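Local coordinates for protein NADH kinase POS5, mitochondrial (Saccharomyces cerevisiae, PDB 3AFO) that uses ATP to phosphorylate NADH and NAD(+), with a twofold preference for NADH, and so is a key source of the cellular reductant NADPH, at residues P141-A146 with Y355-T360; Q33-Q38 with A173-R178; I286-N291 with L311-E316; L212-I217 with L224-A229. One frame throughout, in Å; residues are numbered along the deposited sequence.

How the contacts relate
The four contacts form two close pairs on opposite sides of the chain's centre. Contacts 1 and 2, with centres about 9 Å apart, reach the same antiparallel sheet: strand 354-357 runs beside strand 174-186, and L176 N and C356 O probably hydrogen-bond across the seam. Contacts 3 and 4, about 10 Å apart, meet through probable hydrogen bonds, G287 N to N214 O and R226 NH2 to S288 O. Contacts 1 and 4 are buried; contacts 2 and 3 are only partly buried. Contact 1 is a single bridge extended by a water, contact 2 a short antiparallel ladder flanked by waters, contact 3 a tight turn gripped by backbone bonds, and contact 4 a full hairpin with a weak salt bridge, reaching NADH.

Contact 1: residues P141-A146 with Y355-T360; sequences PVLAFA and YCVAKT
L143 holds CG anti to the backbone N (chi1 -180°) and V357 does the same with CG1 (chi1 -179°), so the two side chains cross obliquely, L143 CD1 lying 4.0 Å from V357 CB. The backbones join at one place. V142 N gives its hydrogen to Y355 O at 2.8 Å, nearly along the C=O axis, and V357 N returns a bond of 3.0 Å to V142 O, in the carbonyl plane. This is the single bridge between strand 142-146 of the parallel sheet in the N-terminal domain and strand 354-357 of the large antiparallel sheet, and the 44° between their directions makes the strands part beyond C356. A water bridges the strands where they diverge: it donates to V142 O (2.9 Å) and V357 O (2.7 Å) and accepts from A144 N (3.0 Å). V142 O is therefore gripped twice, with V357 CG2 also 3.5 Å from that oxygen. F156 packs on both the L143 and V357 side chains, V164 of helix 161-169 on L143 and V168 on V357.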
loop_
_atom_site.group_PDB
_atom_site.type_symbol
_atom_site.label_atom_id
_atom_site.label_comp_id
_atom_site.label_asym_id
_atom_site.label_seq_id
_atom_site.Cartn_x
_atom_site.Cartn_y
_atom_site.Cartn_z
ATOM N N PRO A 141 -1.926 7.633 36.893
ATOM C CA PRO A 141 -0.823 6.946 36.224
ATOM C C PRO A 141 -1.133 5.462 36.047
ATOM O O PRO A 141 -1.833 4.871 36.884
ATOM C CB PRO A 141 0.340 7.124 37.198
ATOM C CG PRO A 141 -0.020 8.321 38.009
ATOM C CD PRO A 141 -1.484 8.363 38.096
ATOM N N VAL A 142 -0.627 4.874 34.964
ATOM C CA VAL A 142 -0.950 3.488 34.602
ATOM C C VAL A 142 0.296 2.608 34.617
ATOM O O VAL A 142 1.273 2.875 33.910
ATOM C CB VAL A 142 -1.623 3.404 33.202
ATOM C CG1 VAL A 142 -2.017 1.955 32.868
ATOM C CG2 VAL A 142 -2.848 4.314 33.135
ATOM N N LEU A 143 0.251 1.560 35.435
ATOM C CA LEU A 143 1.345 0.602 35.554
ATOM C C LEU A 143 0.871 -0.708 34.956
ATOM O O LEU A 143 -0.043 -1.341 35.481
ATOM C CB LEU A 143 1.748 0.388 37.029
ATOM C CG LEU A 143 2.897 -0.604 37.284
ATOM C CD1 LEU A 143 4.120 -0.283 36.441
ATOM C CD2 LEU A 143 3.275 -0.719 38.783
ATOM N N ALA A 144 1.502 -1.100 33.850
ATOM C CA ALA A 144 0.962 -2.159 33.019
ATOM C C ALA A 144 1.897 -3.371 32.969
ATOM O O ALA A 144 3.051 -3.265 32.538
ATOM C CB ALA A 144 0.670 -1.621 31.613
ATOM N N PHE A 145 1.393 -4.514 33.427
ATOM C CA PHE A 145 2.154 -5.767 33.394
ATOM C C PHE A 145 1.561 -6.745 32.398
ATOM O O PHE A 145 0.365 -7.018 32.426
ATOM C CB PHE A 145 2.171 -6.439 34.771
ATOM C CG PHE A 145 2.925 -5.669 35.819
ATOM C CD1 PHE A 145 4.312 -5.666 35.836
ATOM C CD2 PHE A 145 2.237 -4.979 36.817
ATOM C CE1 PHE A 145 5.015 -4.965 36.823
ATOM C CE2 PHE A 145 2.925 -4.285 37.802
ATOM C CZ PHE A 145 4.314 -4.272 37.804
ATOM N N ALA A 146 2.416 -7.291 31.542
ATOM C CA ALA A 146 2.001 -8.230 30.498
ATOM C C ALA A 146 1.897 -9.661 31.015
ATOM O O ALA A 146 2.890 -10.250 31.464
ATOM C CB ALA A 146 2.966 -8.164 29.337
ATOM N N TYR A 355 -0.926 8.855 31.450
ATOM C CA TYR A 355 0.489 8.672 31.728
ATOM C C TYR A 355 0.792 7.218 32.045
ATOM O O TYR A 355 0.308 6.670 33.046
ATOM C CB TYR A 355 0.957 9.581 32.860
ATOM C CG TYR A 355 0.915 11.056 32.530
ATOM C CD1 TYR A 355 2.077 11.741 32.169
ATOM C CD2 TYR A 355 -0.284 11.766 32.579
ATOM C CE1 TYR A 355 2.042 13.097 31.873
ATOM C CE2 TYR A 355 -0.326 13.116 32.279
ATOM C CZ TYR A 355 0.840 13.776 31.929
ATOM O OH TYR A 355 0.796 15.119 31.629
ATOM N N CYS A 356 1.598 6.602 31.185
ATOM C CA CYS A 356 1.939 5.200 31.321
ATOM C C CYS A 356 3.381 5.092 31.768
ATOM O O CYS A 356 4.279 5.603 31.099
ATOM C CB CYS A 356 1.737 4.464 29.988
ATOM S SG CYS A 356 0.063 4.567 29.355
ATOM N N VAL A 357 3.589 4.458 32.920
ATOM C CA VAL A 357 4.928 4.120 33.398
ATOM C C VAL A 357 5.695 3.408 32.285
ATOM O O VAL A 357 5.206 2.425 31.721
ATOM C CB VAL A 357 4.864 3.212 34.649
ATOM C CG1 VAL A 357 6.268 2.874 35.166
ATOM C CG2 VAL A 357 4.051 3.887 35.743
ATOM N N ALA A 358 6.884 3.927 31.993
ATOM C CA ALA A 358 7.774 3.396 30.964
ATOM C C ALA A 358 8.934 2.605 31.569
ATOM O O ALA A 358 9.351 2.860 32.707
ATOM C CB ALA A 358 8.313 4.539 30.117
ATOM N N LYS A 359 9.475 1.671 30.788
ATOM C CA LYS A 359 10.589 0.827 31.230
ATOM C C LYS A 359 11.967 1.445 30.964
ATOM O O LYS A 359 12.826 1.465 31.847
ATOM C CB LYS A 359 10.498 -0.551 30.579
ATOM C CG LYS A 359 11.531 -1.548 31.104
ATOM C CD LYS A 359 11.256 -2.937 30.584
ATOM C CE LYS A 359 12.361 -3.886 31.010
ATOM N NZ LYS A 359 12.251 -5.174 30.292
ATOM N N THR A 360 12.172 1.927 29.741
ATOM C CA THR A 360 13.421 2.566 29.328
ATOM C C THR A 360 13.045 3.865 28.636
ATOM O O THR A 360 11.861 4.159 28.471
ATOM C CB THR A 360 14.226 1.684 28.313
ATOM O OG1 THR A 360 13.478 1.535 27.090
ATOM C CG2 THR A 360 14.524 0.306 28.888
HETATM O O HOH W 1 2.912 1.080 32.332
#

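Contact 2: residues Q33-Q38 with A173-R178; sequences QSLIWQ and AKCLHR
A short antiparallel ladder joins strand 33-36 to the beginning of the long strand 174-186, in the large antiparallel sheet, the two short segments crossing at 124°. Q33 and C175 form the hydrogen-bonded pair: Q33 N reaches C175 O at 2.8 Å, and C175 N reaches Q33 O at 2.7 Å, both in the plane of the carbonyl they meet. Two residues on, L35 N bonds to A173 O at 3.0 Å, coming in from above that carbonyl plane. S34 and K174, the non-hydrogen-bonded pair, share one face, with S34 OG alongside K174 CE; the lysine runs on, extended, to a salt bridge with E361. On the face of Q33 and C175, the thiol SG sits 4.1 Å from both L35 CB and L35 CD2. The Q33 chain bends at chi2 (67°), which brings OE1 up to H177 CB as the two side chains cross obliquely, while NE2 bonds to S26 OG. A water carries the ladder past its end, giving a hydrogen to Q33 OE1 at 2.7 Å and taking one from H177 N at 2.9 Å. A second water does the same at the other end, between L35 O and A173 N. Strand 23-25 pairs with the other edge of 33-36 and strand 354-357 with that of 174-178, while V168 of helix 161-169 packs on L35 and A173 and takes the W37 NE1 hydrogen on its backbone O.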
loop_
_atom_site.group_PDB
_atom_site.type_symbol
_atom_site.label_atom_id
_atom_site.label_comp_id
_atom_site.label_asym_id
_atom_site.label_seq_id
_atom_site.Cartn_x
_atom_site.Cartn_y
_atom_site.Cartn_z
ATOM N N GLN A 33 8.082 11.922 31.490
ATOM C CA GLN A 33 7.836 12.747 32.667
ATOM C C GLN A 33 8.079 11.940 33.940
ATOM O O GLN A 33 7.622 10.806 34.060
ATOM C CB GLN A 33 6.403 13.286 32.655
ATOM C CG GLN A 33 6.178 14.478 31.736
ATOM C CD GLN A 33 6.330 14.134 30.270
ATOM O OE1 GLN A 33 5.718 13.187 29.775
ATOM N NE2 GLN A 33 7.159 14.895 29.571
ATOM N N SER A 34 8.806 12.532 34.880
ATOM C CA SER A 34 9.009 11.944 36.202
ATOM C C SER A 34 7.705 11.910 36.987
ATOM O O SER A 34 7.008 12.922 37.088
ATOM C CB SER A 34 10.055 12.752 36.963
ATOM O OG SER A 34 11.259 12.780 36.223
ATOM N N LEU A 35 7.365 10.740 37.521
ATOM C CA LEU A 35 6.193 10.592 38.374
ATOM C C LEU A 35 6.595 10.791 39.847
ATOM O O LEU A 35 7.237 9.935 40.450
ATOM C CB LEU A 35 5.539 9.219 38.155
ATOM C CG LEU A 35 4.373 8.756 39.046
ATOM C CD1 LEU A 35 3.198 9.692 38.977
ATOM C CD2 LEU A 35 3.931 7.355 38.677
ATOM N N ILE A 36 6.232 11.939 40.404
ATOM C CA ILE A 36 6.593 12.273 41.783
ATOM C C ILE A 36 5.312 12.495 42.572
ATOM O O ILE A 36 4.501 13.364 42.240
ATOM C CB ILE A 36 7.577 13.490 41.855
ATOM C CG1 ILE A 36 8.868 13.162 41.092
ATOM C CG2 ILE A 36 7.927 13.840 43.319
ATOM C CD1 ILE A 36 9.722 14.356 40.730
ATOM N N TRP A 37 5.123 11.667 43.593
ATOM C CA TRP A 37 3.925 11.705 44.409
ATOM C C TRP A 37 3.981 12.886 45.378
ATOM O O TRP A 37 4.896 12.974 46.198
ATOM C CB TRP A 37 3.764 10.380 45.164
ATOM C CG TRP A 37 3.664 9.187 44.240
ATOM C CD1 TRP A 37 4.647 8.283 43.950
ATOM C CD2 TRP A 37 2.520 8.793 43.476
ATOM N NE1 TRP A 37 4.185 7.344 43.052
ATOM C CE2 TRP A 37 2.879 7.633 42.750
ATOM C CE3 TRP A 37 1.221 9.302 43.341
ATOM C CZ2 TRP A 37 1.987 6.979 41.899
ATOM C CZ3 TRP A 37 0.337 8.651 42.498
ATOM C CH2 TRP A 37 0.723 7.503 41.787
ATOM N N GLN A 38 3.024 13.806 45.261
ATOM C CA GLN A 38 2.928 14.908 46.226
ATOM C C GLN A 38 2.427 14.386 47.580
ATOM O O GLN A 38 3.096 14.573 48.596
ATOM C CB GLN A 38 2.083 16.076 45.710
ATOM C CG GLN A 38 2.299 17.350 46.542
ATOM C CD GLN A 38 1.561 18.563 46.014
ATOM O OE1 GLN A 38 0.336 18.551 45.849
ATOM N NE2 GLN A 38 2.303 19.634 45.767
ATOM N N ALA A 173 10.055 6.561 39.111
ATOM C CA ALA A 173 9.614 6.093 37.800
ATOM C C ALA A 173 9.371 7.258 36.850
ATOM O O ALA A 173 9.174 8.406 37.281
ATOM C CB ALA A 173 8.353 5.253 37.930
ATOM N N LYS A 174 9.375 6.946 35.554
ATOM C CA LYS A 174 9.042 7.918 34.515
ATOM C C LYS A 174 7.896 7.397 33.656
ATOM O O LYS A 174 7.722 6.181 33.514
ATOM C CB LYS A 174 10.265 8.223 33.657
ATOM C CG LYS A 174 11.263 9.142 34.347
ATOM C CD LYS A 174 12.466 9.397 33.471
ATOM C CE LYS A 174 13.512 10.206 34.199
ATOM N NZ LYS A 174 14.683 10.392 33.301
ATOM N N CYS A 175 7.122 8.325 33.098
ATOM C CA CYS A 175 5.922 8.001 32.336
ATOM C C CYS A 175 5.954 8.639 30.949
ATOM O O CYS A 175 6.481 9.744 30.778
ATOM C CB CYS A 175 4.684 8.522 33.058
ATOM S SG CYS A 175 4.264 7.651 34.583
ATOM N N LEU A 176 5.381 7.923 29.986
ATOM C CA LEU A 176 5.062 8.456 28.678
ATOM C C LEU A 176 3.635 8.987 28.695
ATOM O O LEU A 176 2.693 8.303 29.145
ATOM C CB LEU A 176 5.183 7.352 27.615
ATOM C CG LEU A 176 4.643 7.637 26.207
ATOM C CD1 LEU A 176 5.675 8.419 25.376
ATOM C CD2 LEU A 176 4.262 6.328 25.534
ATOM N N HIS A 177 3.480 10.209 28.200
ATOM C CA HIS A 177 2.167 10.808 28.036
ATOM C C HIS A 177 1.512 10.348 26.735
ATOM O O HIS A 177 2.127 10.403 25.665
ATOM C CB HIS A 177 2.259 12.334 28.082
ATOM C CG HIS A 177 0.943 13.007 27.904
ATOM N ND1 HIS A 177 0.019 13.103 28.922
ATOM C CD2 HIS A 177 0.375 13.588 26.822
ATOM C CE1 HIS A 177 -1.053 13.733 28.479
ATOM N NE2 HIS A 177 -0.867 14.031 27.206
ATOM N N ARG A 178 0.283 9.858 26.840
ATOM C CA ARG A 178 -0.500 9.465 25.674
ATOM C C ARG A 178 -1.769 10.285 25.687
ATOM O O ARG A 178 -2.448 10.363 26.712
ATOM C CB ARG A 178 -0.845 7.974 25.706
ATOM C CG ARG A 178 0.342 7.009 25.742
ATOM C CD ARG A 178 -0.177 5.559 25.766
ATOM N NE ARG A 178 0.868 4.530 25.844
ATOM C CZ ARG A 178 1.634 4.140 24.821
ATOM N NH1 ARG A 178 1.525 4.718 23.624
ATOM N NH2 ARG A 178 2.542 3.187 25.005
HETATM O O HOH W 2 5.845 11.776 27.456
HETATM O O HOH W 3 7.458 7.128 40.449
#

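Contact 3: residues I286-N291 with L311-E316; sequences IGSKLN and LDVGDE
The carboxylate of D315 is the flat group that braces this turn: D312 N approaches OD2 from above its plane, 64° out of it, at 2.9 Å. OD1 takes the backbone N of K188, and OD2 a salt bridge from K187 NZ, a positive charge that would probably help keep the carboxylate ionised. D315 N in turn bonds to D312 O at 3.0 Å, closing a type II beta turn from D312 to D315, with G314 at its third position, where phi is 104° and a side chain would run into the carbonyl O of V313. This tight corner carries the chain from strand 306-311 of one sheet to strand 316-321 of another, and the end of strand 282-286 lies against it. I286 N points nearly along the C=O axis of D315, 3.0 Å from D315 O, and I286 O receives G314 N at 2.8 Å in its carbonyl plane. The I286 side chain covers the turn, CB lying 3.5 Å from D312 O and CG1 reaching L311 CD1 at 4.3 Å. An alanine in place of I286 would remove CG1, CG2 and CD1, and would probably lose the packing on L311 and thin the apolar cover over the turn. Past I286, V313 CG2 leans toward G287 O at 3.5 Å and S288 CB at 3.9 Å.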
loop_
_atom_site.group_PDB
_atom_site.type_symbol
_atom_site.label_atom_id
_atom_site.label_comp_id
_atom_site.label_asym_id
_atom_site.label_seq_id
_atom_site.Cartn_x
_atom_site.Cartn_y
_atom_site.Cartn_z
ATOM N N ILE A 286 -23.391 9.631 8.849
ATOM C CA ILE A 286 -23.782 8.389 8.191
ATOM C C ILE A 286 -24.751 8.714 7.055
ATOM O O ILE A 286 -25.863 9.199 7.303
ATOM C CB ILE A 286 -24.455 7.395 9.195
ATOM C CG1 ILE A 286 -23.633 7.256 10.490
ATOM C CG2 ILE A 286 -24.734 6.049 8.533
ATOM C CD1 ILE A 286 -22.150 6.807 10.304
ATOM N N GLY A 287 -24.313 8.480 5.819
ATOM C CA GLY A 287 -25.142 8.730 4.643
ATOM C C GLY A 287 -25.672 7.445 4.034
ATOM O O GLY A 287 -25.607 6.380 4.643
ATOM N N SER A 288 -26.209 7.552 2.826
ATOM C CA SER A 288 -26.650 6.390 2.062
ATOM C C SER A 288 -26.626 6.765 0.588
ATOM O O SER A 288 -26.437 7.934 0.252
ATOM C CB SER A 288 -28.063 5.967 2.483
ATOM O OG SER A 288 -28.995 7.001 2.219
ATOM N N LYS A 289 -26.798 5.777 -0.288
ATOM C CA LYS A 289 -26.986 6.040 -1.722
ATOM C C LYS A 289 -28.477 6.096 -2.062
ATOM O O LYS A 289 -29.293 5.455 -1.392
ATOM C CB LYS A 289 -26.248 5.008 -2.596
ATOM C CG LYS A 289 -25.735 3.768 -1.855
ATOM C CD LYS A 289 -26.837 2.743 -1.603
ATOM C CE LYS A 289 -26.621 2.042 -0.268
ATOM N NZ LYS A 289 -26.989 2.915 0.894
ATOM N N LEU A 290 -28.818 6.869 -3.096
ATOM C CA LEU A 290 -30.216 7.143 -3.469
ATOM C C LEU A 290 -31.012 5.877 -3.779
ATOM O O LEU A 290 -30.728 5.176 -4.757
ATOM C CB LEU A 290 -30.283 8.128 -4.647
ATOM C CG LEU A 290 -31.637 8.502 -5.270
ATOM C CD1 LEU A 290 -32.626 9.082 -4.247
ATOM C CD2 LEU A 290 -31.419 9.482 -6.421
ATOM N N ASN A 291 -32.020 5.616 -2.940
ATOM C CA ASN A 291 -32.838 4.399 -3.003
ATOM C C ASN A 291 -31.988 3.140 -2.796
ATOM O O ASN A 291 -31.116 2.806 -3.608
ATOM C CB ASN A 291 -33.684 4.354 -4.286
ATOM C CG ASN A 291 -34.800 5.399 -4.285
ATOM O OD1 ASN A 291 -35.763 5.294 -3.518
ATOM N ND2 ASN A 291 -34.671 6.412 -5.142
ATOM N N LEU A 311 -25.575 2.463 14.443
ATOM C CA LEU A 311 -25.979 3.799 14.040
ATOM C C LEU A 311 -26.838 3.727 12.794
ATOM O O LEU A 311 -26.751 2.770 12.012
ATOM C CB LEU A 311 -24.764 4.705 13.795
ATOM C CG LEU A 311 -23.761 4.968 14.924
ATOM C CD1 LEU A 311 -22.790 6.087 14.513
ATOM C CD2 LEU A 311 -24.447 5.297 16.249
ATOM N N ASP A 312 -27.669 4.751 12.631
ATOM C CA ASP A 312 -28.593 4.873 11.515
ATOM C C ASP A 312 -28.159 6.008 10.594
ATOM O O ASP A 312 -27.423 6.906 11.001
ATOM C CB ASP A 312 -30.018 5.146 12.037
ATOM C CG ASP A 312 -30.409 4.220 13.188
ATOM O OD1 ASP A 312 -30.163 2.998 13.086
ATOM O OD2 ASP A 312 -30.948 4.710 14.199
ATOM N N VAL A 313 -28.624 5.955 9.352
ATOM C CA VAL A 313 -28.469 7.060 8.412
ATOM C C VAL A 313 -28.951 8.350 9.075
ATOM O O VAL A 313 -30.061 8.397 9.618
ATOM C CB VAL A 313 -29.265 6.780 7.108
ATOM C CG1 VAL A 313 -29.374 8.031 6.240
ATOM C CG2 VAL A 313 -28.627 5.637 6.332
ATOM N N GLY A 314 -28.101 9.377 9.050
ATOM C CA GLY A 314 -28.403 10.660 9.662
ATOM C C GLY A 314 -27.710 10.924 10.988
ATOM O O GLY A 314 -27.578 12.082 11.389
ATOM N N ASP A 315 -27.283 9.865 11.680
ATOM C CA ASP A 315 -26.478 10.005 12.891
ATOM C C ASP A 315 -25.138 10.659 12.509
ATOM O O ASP A 315 -24.693 10.539 11.367
ATOM C CB ASP A 315 -26.210 8.634 13.539
ATOM C CG ASP A 315 -27.471 7.979 14.142
ATOM O OD1 ASP A 315 -28.554 8.600 14.168
ATOM O OD2 ASP A 315 -27.373 6.813 14.579
ATOM N N GLU A 316 -24.518 11.363 13.451
ATOM C CA GLU A 316 -23.168 11.906 13.251
ATOM C C GLU A 316 -22.319 11.652 14.467
ATOM O O GLU A 316 -22.829 11.657 15.603
ATOM C CB GLU A 316 -23.177 13.421 13.063
ATOM C CG GLU A 316 -24.073 13.985 11.999
ATOM C CD GLU A 316 -24.167 15.494 12.127
ATOM O OE1 GLU A 316 -24.071 15.997 13.264
ATOM O OE2 GLU A 316 -24.335 16.183 11.105
#

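Contact 4: residues L212-I217 with L224-A229; sequences LTNLDI and LTRTTA. With NAI (1,4-dihydronicotinamide adenine dinucleotide), chain F.
The face of L215, I217, T225 and T227 is the closely packed one: I217 CD1 lies 3.9 Å from T227 CG2. The other face, with D216, R226 and T228, is partly open to solvent and its contacts are looser. There N214 CB sits over one face of the R226 guanidinium, while D216 OD2 approaches its edge in a weak salt bridge, 3.4 Å from NH1; NH2 bonds to S288 O. An alanine in place of R226 would remove the guanidinium and would probably lose both the link to D216 and the bond to S288 O. Strands 213-219 and 222-228 form an antiparallel beta hairpin of the C-terminal domain, in which a classic beta bulge sets L224 and T225 opposite the single residue I217, whose O takes L224 N at 2.8 Å and, weakly, T225 N; I217 CG2 lies 3.9 Å from L224 CD2. At the far end A229 O accepts from T213 N (2.9 Å) and T213 OG1 (3.0 Å). Beside it, L212 CD1 touches nicotinamide C3N at 3.7 Å, on an NADH that hydrogen-bonds with the third subunit.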
loop_
_atom_site.group_PDB
_atom_site.type_symbol
_atom_site.label_atom_id
_atom_site.label_comp_id
_atom_site.label_asym_id
_atom_site.label_seq_id
_atom_site.Cartn_x
_atom_site.Cartn_y
_atom_site.Cartn_z
ATOM N N LEU A 212 -21.908 -1.814 2.097
ATOM C CA LEU A 212 -20.853 -0.897 2.474
ATOM C C LEU A 212 -21.464 0.317 3.157
ATOM O O LEU A 212 -22.595 0.702 2.848
ATOM C CB LEU A 212 -20.041 -0.484 1.235
ATOM C CG LEU A 212 -19.071 -1.534 0.669
ATOM C CD1 LEU A 212 -19.770 -2.729 -0.003
ATOM C CD2 LEU A 212 -18.141 -0.906 -0.319
ATOM N N THR A 213 -20.713 0.895 4.093
ATOM C CA THR A 213 -21.092 2.145 4.744
ATOM C C THR A 213 -20.876 3.279 3.748
ATOM O O THR A 213 -20.023 3.175 2.873
ATOM C CB THR A 213 -20.222 2.430 5.999
ATOM O OG1 THR A 213 -18.871 2.699 5.601
ATOM C CG2 THR A 213 -20.216 1.241 6.960
ATOM N N ASN A 214 -21.664 4.341 3.865
ATOM C CA ASN A 214 -21.470 5.542 3.072
ATOM C C ASN A 214 -21.325 6.678 4.060
ATOM O O ASN A 214 -22.292 7.016 4.748
ATOM C CB ASN A 214 -22.669 5.788 2.154
ATOM C CG ASN A 214 -22.897 4.647 1.166
ATOM O OD1 ASN A 214 -22.207 4.540 0.145
ATOM N ND2 ASN A 214 -23.869 3.793 1.466
ATOM N N LEU A 215 -20.120 7.244 4.154
ATOM C CA LEU A 215 -19.785 8.203 5.208
ATOM C C LEU A 215 -19.284 9.529 4.654
ATOM O O LEU A 215 -18.376 9.559 3.812
ATOM C CB LEU A 215 -18.706 7.634 6.128
ATOM C CG LEU A 215 -18.848 6.213 6.655
ATOM C CD1 LEU A 215 -17.575 5.879 7.427
ATOM C CD2 LEU A 215 -20.085 6.060 7.546
ATOM N N ASP A 216 -19.876 10.614 5.141
ATOM C CA ASP A 216 -19.478 11.957 4.742
ATOM C C ASP A 216 -18.624 12.569 5.827
ATOM O O ASP A 216 -19.061 12.709 6.982
ATOM C CB ASP A 216 -20.712 12.820 4.454
ATOM C CG ASP A 216 -21.517 12.293 3.274
ATOM O OD1 ASP A 216 -20.923 12.069 2.201
ATOM O OD2 ASP A 216 -22.735 12.082 3.428
ATOM N N ILE A 217 -17.404 12.934 5.442
ATOM C CA ILE A 217 -16.383 13.367 6.378
ATOM C C ILE A 217 -16.122 14.860 6.222
ATOM O O ILE A 217 -15.902 15.351 5.104
ATOM C CB ILE A 217 -15.057 12.578 6.157
ATOM C CG1 ILE A 217 -15.291 11.074 6.362
ATOM C CG2 ILE A 217 -13.974 13.096 7.098
ATOM C CD1 ILE A 217 -14.177 10.176 5.845
ATOM N N LEU A 224 -14.730 17.114 3.316
ATOM C CA LEU A 224 -13.511 16.480 2.813
ATOM C C LEU A 224 -13.850 15.509 1.706
ATOM O O LEU A 224 -13.405 15.664 0.578
ATOM C CB LEU A 224 -12.729 15.747 3.921
ATOM C CG LEU A 224 -11.591 14.830 3.437
ATOM C CD1 LEU A 224 -10.378 15.634 2.943
ATOM C CD2 LEU A 224 -11.186 13.851 4.507
ATOM N N THR A 225 -14.647 14.495 2.033
ATOM C CA THR A 225 -14.917 13.454 1.075
ATOM C C THR A 225 -16.066 12.582 1.554
ATOM O O THR A 225 -16.358 12.528 2.756
ATOM C CB THR A 225 -13.633 12.566 0.856
ATOM O OG1 THR A 225 -13.762 11.825 -0.359
ATOM C CG2 THR A 225 -13.392 11.620 2.042
ATOM N N ARG A 226 -16.708 11.913 0.604
ATOM C CA ARG A 226 -17.581 10.771 0.890
ATOM C C ARG A 226 -16.805 9.487 0.659
ATOM O O ARG A 226 -16.198 9.305 -0.402
ATOM C CB ARG A 226 -18.790 10.773 -0.047
ATOM C CG ARG A 226 -19.597 9.474 -0.043
ATOM C CD ARG A 226 -20.933 9.653 0.669
ATOM N NE ARG A 226 -21.945 8.890 -0.022
ATOM C CZ ARG A 226 -23.255 9.028 0.136
ATOM N NH1 ARG A 226 -23.776 9.917 0.990
ATOM N NH2 ARG A 226 -24.043 8.265 -0.581
ATOM N N THR A 227 -16.824 8.588 1.631
ATOM C CA THR A 227 -16.223 7.285 1.409
ATOM C C THR A 227 -17.276 6.178 1.493
ATOM O O THR A 227 -18.144 6.197 2.381
ATOM C CB THR A 227 -15.022 7.015 2.346
ATOM O OG1 THR A 227 -14.489 5.703 2.090
ATOM C CG2 THR A 227 -15.418 7.133 3.827
ATOM N N THR A 228 -17.171 5.226 0.569
ATOM C CA THR A 228 -17.986 4.013 0.534
ATOM C C THR A 228 -17.039 2.847 0.815
ATOM O O THR A 228 -16.132 2.573 0.020
ATOM C CB THR A 228 -18.661 3.864 -0.836
ATOM O OG1 THR A 228 -19.574 4.950 -1.028
ATOM C CG2 THR A 228 -19.425 2.547 -0.946
ATOM N N ALA A 229 -17.217 2.186 1.959
ATOM C CA ALA A 229 -16.170 1.303 2.492
ATOM C C ALA A 229 -16.711 0.342 3.522
ATOM O O ALA A 229 -17.884 0.431 3.888
ATOM C CB ALA A 229 -15.067 2.165 3.130
HETATM P PA NAI F . -22.959 -4.348 -3.459
HETATM O O1A NAI F . -23.913 -3.411 -4.120
HETATM O O2A NAI F . -23.089 -4.408 -1.859
HETATM O O5B NAI F . -21.474 -3.911 -3.523
HETATM C C5B NAI F . -20.795 -4.062 -4.668
HETATM C C4B NAI F . -20.014 -2.821 -4.927
HETATM O O4B NAI F . -18.880 -3.428 -5.546
HETATM C C3B NAI F . -20.806 -2.105 -6.015
HETATM O O3B NAI F . -20.266 -0.789 -6.172
HETATM C C2B NAI F . -20.492 -2.991 -7.218
HETATM O O2B NAI F . -20.655 -2.304 -8.460
HETATM C C1B NAI F . -19.010 -3.266 -6.980
HETATM N N9A NAI F . -18.543 -4.523 -7.601
HETATM C C8A NAI F . -19.118 -5.733 -7.498
HETATM N N7A NAI F . -18.413 -6.610 -8.211
HETATM C C5A NAI F . -17.384 -5.956 -8.759
HETATM C C6A NAI F . -16.324 -6.331 -9.570
HETATM N N6A NAI F . -16.161 -7.604 -9.977
HETATM N N1A NAI F . -15.446 -5.385 -9.946
HETATM C C2A NAI F . -15.564 -4.123 -9.556
HETATM N N3A NAI F . -16.557 -3.728 -8.779
HETATM C C4A NAI F . -17.472 -4.626 -8.366
HETATM O O3 NAI F . -23.160 -5.935 -3.897
HETATM P PN NAI F . -23.050 -6.544 -5.374
HETATM O O1N NAI F . -23.180 -5.467 -6.385
HETATM O O2N NAI F . -23.968 -7.702 -5.377
HETATM O O5D NAI F . -21.517 -7.095 -5.419
HETATM C C5D NAI F . -21.063 -8.047 -4.431
HETATM C C4D NAI F . -19.597 -7.757 -4.079
HETATM O O4D NAI F . -19.564 -6.696 -3.115
HETATM C C3D NAI F . -18.903 -8.890 -3.323
HETATM O O3D NAI F . -18.500 -9.913 -4.242
HETATM C C2D NAI F . -17.677 -8.154 -2.749
HETATM O O2D NAI F . -16.549 -8.266 -3.643
HETATM C C1D NAI F . -18.160 -6.679 -2.702
HETATM N N1N NAI F . -17.921 -6.195 -1.322
HETATM C C2N NAI F . -16.962 -5.184 -1.152
HETATM C C3N NAI F . -16.660 -4.691 0.110
HETATM C C7N NAI F . -15.600 -3.577 0.216
HETATM O O7N NAI F . -15.266 -3.079 1.295
HETATM N N7N NAI F . -15.071 -3.238 -0.949
HETATM C C4N NAI F . -17.310 -5.216 1.236
HETATM C C5N NAI F . -18.273 -6.237 1.079
HETATM C C6N NAI F . -18.579 -6.728 -0.190
#